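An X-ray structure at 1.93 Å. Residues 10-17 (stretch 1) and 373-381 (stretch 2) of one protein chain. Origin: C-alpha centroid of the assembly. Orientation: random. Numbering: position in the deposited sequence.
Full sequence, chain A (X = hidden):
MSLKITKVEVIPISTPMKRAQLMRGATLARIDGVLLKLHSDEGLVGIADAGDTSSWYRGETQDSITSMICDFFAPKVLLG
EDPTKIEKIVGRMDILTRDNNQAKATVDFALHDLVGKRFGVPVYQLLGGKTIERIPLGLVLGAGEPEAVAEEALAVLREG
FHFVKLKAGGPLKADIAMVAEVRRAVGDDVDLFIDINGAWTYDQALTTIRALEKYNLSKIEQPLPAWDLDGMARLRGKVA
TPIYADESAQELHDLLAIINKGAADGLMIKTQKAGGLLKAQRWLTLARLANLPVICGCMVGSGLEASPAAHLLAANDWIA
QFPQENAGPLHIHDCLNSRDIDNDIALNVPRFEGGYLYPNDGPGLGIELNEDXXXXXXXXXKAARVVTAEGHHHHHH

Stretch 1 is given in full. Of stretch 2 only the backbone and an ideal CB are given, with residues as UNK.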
# COMPACT_ATOMS: atom_id res chain seq x y z
N VAL A 10 4.43 45.47 20.71
CA VAL A 10 5.08 45.02 19.48
C VAL A 10 5.73 46.20 18.77
O VAL A 10 5.06 47.15 18.38
CB VAL A 10 4.07 44.35 18.52
CG1 VAL A 10 4.78 43.90 17.26
CG2 VAL A 10 3.41 43.17 19.21
N ILE A 11 7.05 46.12 18.60
CA ILE A 11 7.84 47.17 17.96
C ILE A 11 8.35 46.77 16.58
O ILE A 11 9.12 45.82 16.45
CB ILE A 11 9.08 47.52 18.83
CG1 ILE A 11 8.66 47.75 20.28
CG2 ILE A 11 9.79 48.73 18.25
CD1 ILE A 11 9.81 47.82 21.23
N PRO A 12 7.95 47.52 15.54
CA PRO A 12 8.41 47.20 14.18
C PRO A 12 9.79 47.82 13.92
O PRO A 12 9.96 49.04 14.03
CB PRO A 12 7.33 47.83 13.31
CG PRO A 12 6.99 49.08 14.08
CD PRO A 12 6.94 48.60 15.52
N ILE A 13 10.77 46.99 13.60
CA ILE A 13 12.11 47.49 13.33
C ILE A 13 12.64 47.12 11.95
O ILE A 13 12.21 46.13 11.33
CB ILE A 13 13.14 47.00 14.39
CG1 ILE A 13 13.15 45.48 14.44
CG2 ILE A 13 12.81 47.58 15.76
CD1 ILE A 13 14.34 44.91 15.23
N SER A 14 13.57 47.93 11.46
CA SER A 14 14.20 47.69 10.17
C SER A 14 15.70 47.79 10.42
O SER A 14 16.21 48.85 10.77
CB SER A 14 13.75 48.75 9.15
OG SER A 14 12.37 48.61 8.84
N THR A 15 16.41 46.68 10.23
CA THR A 15 17.85 46.64 10.47
C THR A 15 18.69 46.60 9.19
O THR A 15 18.56 45.69 8.38
CB THR A 15 18.22 45.43 11.33
OG1 THR A 15 17.41 45.43 12.51
CG2 THR A 15 19.68 45.49 11.74
N PRO A 16 19.55 47.61 9.00
CA PRO A 16 20.40 47.67 7.81
C PRO A 16 21.48 46.58 7.85
O PRO A 16 21.95 46.21 8.93
CB PRO A 16 21.02 49.06 7.88
CG PRO A 16 20.04 49.85 8.72
CD PRO A 16 19.65 48.86 9.77
N MET A 17 21.86 46.08 6.68
CA MET A 17 22.89 45.05 6.57
C MET A 17 24.28 45.66 6.35
O MET A 17 24.41 46.77 5.81
CB MET A 17 22.56 44.14 5.38
CG MET A 17 21.22 43.43 5.50
SD MET A 17 21.30 41.91 6.47
CE MET A 17 21.33 40.71 5.17
N UNK A 373 19.06 52.18 20.68
CA UNK A 373 19.31 51.69 19.33
C UNK A 373 18.00 51.15 18.77
O UNK A 373 17.69 51.32 17.59
CB UNK A 373 20.40 50.62 19.32
N UNK A 374 17.21 50.51 19.63
CA UNK A 374 15.93 49.97 19.20
C UNK A 374 15.08 51.12 18.67
O UNK A 374 14.49 51.02 17.59
CB UNK A 374 15.22 49.24 20.34
N UNK A 375 15.02 52.22 19.42
CA UNK A 375 14.25 53.37 18.98
C UNK A 375 14.76 53.88 17.64
O UNK A 375 13.97 54.25 16.78
CB UNK A 375 14.30 54.48 20.03
N UNK A 376 16.08 53.88 17.45
CA UNK A 376 16.65 54.35 16.19
C UNK A 376 16.32 53.45 15.00
O UNK A 376 16.30 53.91 13.86
CB UNK A 376 18.17 54.47 16.33
N UNK A 377 16.05 52.17 15.27
CA UNK A 377 15.76 51.24 14.18
C UNK A 377 14.28 51.04 13.86
O UNK A 377 13.95 50.26 12.96
CB UNK A 377 16.37 49.88 14.52
N UNK A 378 13.39 51.72 14.57
CA UNK A 378 11.96 51.58 14.29
C UNK A 378 11.71 51.89 12.81
O UNK A 378 12.20 52.88 12.28
CB UNK A 378 11.13 52.50 15.19
N UNK A 379 10.95 51.02 12.15
CA UNK A 379 10.64 51.16 10.73
C UNK A 379 10.00 52.51 10.39
O UNK A 379 9.00 52.91 11.00
CB UNK A 379 9.71 50.03 10.29
N UNK A 380 10.58 53.24 9.42
CA UNK A 380 10.05 54.54 9.02
C UNK A 380 8.57 54.47 8.65
O UNK A 380 8.15 53.56 7.93
CB UNK A 380 10.85 55.09 7.84
N UNK A 381 7.78 55.42 9.15
CA UNK A 381 6.36 55.45 8.86
C UNK A 381 5.54 54.54 9.77
O UNK A 381 4.31 54.51 9.68
CB UNK A 381 6.13 55.06 7.40

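Stretch 2 enters as the last turn or so of a helix, crosses the strand of stretch 1 at about 81°, and then lays its backbone against it for one bridge, so the rules differ along its length.

At position 373 the helical backbone leaves the ideal CB with nothing of the strand within 5.5 Å. Stretch 1 sets no preference here; the residue is Leu 373. Position 374 points sideways, with its ideal CB 5.4 Å from CG2 of Ile 13. Apolar side chains nearby favour a hydrophobic residue of modest reach. It is Val 374, chi1 t, whose CG1 lies 4.3 Å from CD1 of Ile 11.

Position 375 points away and 376 is out of reach, so the strand dictates nothing and polar or charged residues are as acceptable as any. They are Arg 375 and Arg 376.

Position 377 is the one whose CA-to-CB bond points toward the strand. Its ideal CB sits 3.9 Å from O of Ser 14 and 4.3 Å from CB of Ile 13, with the Pro 16 ring farther along. An extended aliphatic chain such as leucine or methionine could run over this surface. Leu 377, m then t, does so: CD2 reaches 4.1 Å from CD of Pro 16, and CD1 comes 3.8 Å from OG1 of Thr 15. Its backbone works too, for N of Ser 14 donates to O of Leu 377 at 2.8 Å.

At 378 the backbone has become extended and its CA lies 4.2 Å from CA of Ile 13, the bridged pair. CB points away overall, yet its ideal position is 3.8 Å from O of Pro 12. Small or branched aliphatics suit the flanking Ile 11 and Pro 12. Val 378 touches both, CG2 being 4.1 Å from CG2 of Ile 11 and CG1 4.3 Å from CG of Pro 12.

Position 379 completes the bridge: its N donates to O of Pro 12 at 2.9 Å, which any residue but proline allows. The ideal CB lies only 3.3 Å from OG of Ser 14, which calls for something short and polar; serine, threonine or perhaps cysteine would be candidates. Thr 379, chi1 m, donates from OG1 to OG of Ser 14 at 2.8 Å.

Position 380 points away, and phi of -54° is compatible with proline. Pro 380 grazes the strand, its CD 4.3 Å from OG of Ser 14. At 381, the angles 84/-3 would jam a CB against the preceding carbonyl O; backbone alone calls for glycine, and it is Gly 381.

Stretch 2 (373-381) LVRRLVTPG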
# COMPACT_ATOMS: atom_id res chain seq x y z
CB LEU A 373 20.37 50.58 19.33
CG LEU A 373 20.63 49.86 18.00
CD1 LEU A 373 21.03 50.85 16.93
CD2 LEU A 373 21.73 48.82 18.20
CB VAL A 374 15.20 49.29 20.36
CG1 VAL A 374 13.73 49.09 20.01
CG2 VAL A 374 15.85 47.95 20.66
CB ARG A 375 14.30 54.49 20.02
CG ARG A 375 13.34 54.30 21.17
CD ARG A 375 13.30 55.53 22.05
NE ARG A 375 14.49 55.64 22.89
CZ ARG A 375 14.71 54.92 23.99
NH1 ARG A 375 13.82 54.03 24.39
NH2 ARG A 375 15.83 55.09 24.68
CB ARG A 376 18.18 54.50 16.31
CG ARG A 376 18.63 55.71 17.11
CD ARG A 376 20.12 55.99 16.92
NE ARG A 376 20.98 55.05 17.64
CZ ARG A 376 21.15 55.06 18.96
NH1 ARG A 376 20.52 55.97 19.71
NH2 ARG A 376 21.95 54.17 19.54
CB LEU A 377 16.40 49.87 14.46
CG LEU A 377 17.94 49.81 14.57
CD1 LEU A 377 18.37 48.35 14.68
CD2 LEU A 377 18.60 50.44 13.36
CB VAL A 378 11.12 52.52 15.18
CG1 VAL A 378 9.63 52.40 14.85
CG2 VAL A 378 11.37 52.17 16.65
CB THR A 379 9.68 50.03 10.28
OG1 THR A 379 10.24 48.75 10.61
CG2 THR A 379 9.44 50.10 8.77
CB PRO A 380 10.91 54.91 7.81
CG PRO A 380 12.23 54.27 8.13
CD PRO A 380 11.81 52.91 8.67
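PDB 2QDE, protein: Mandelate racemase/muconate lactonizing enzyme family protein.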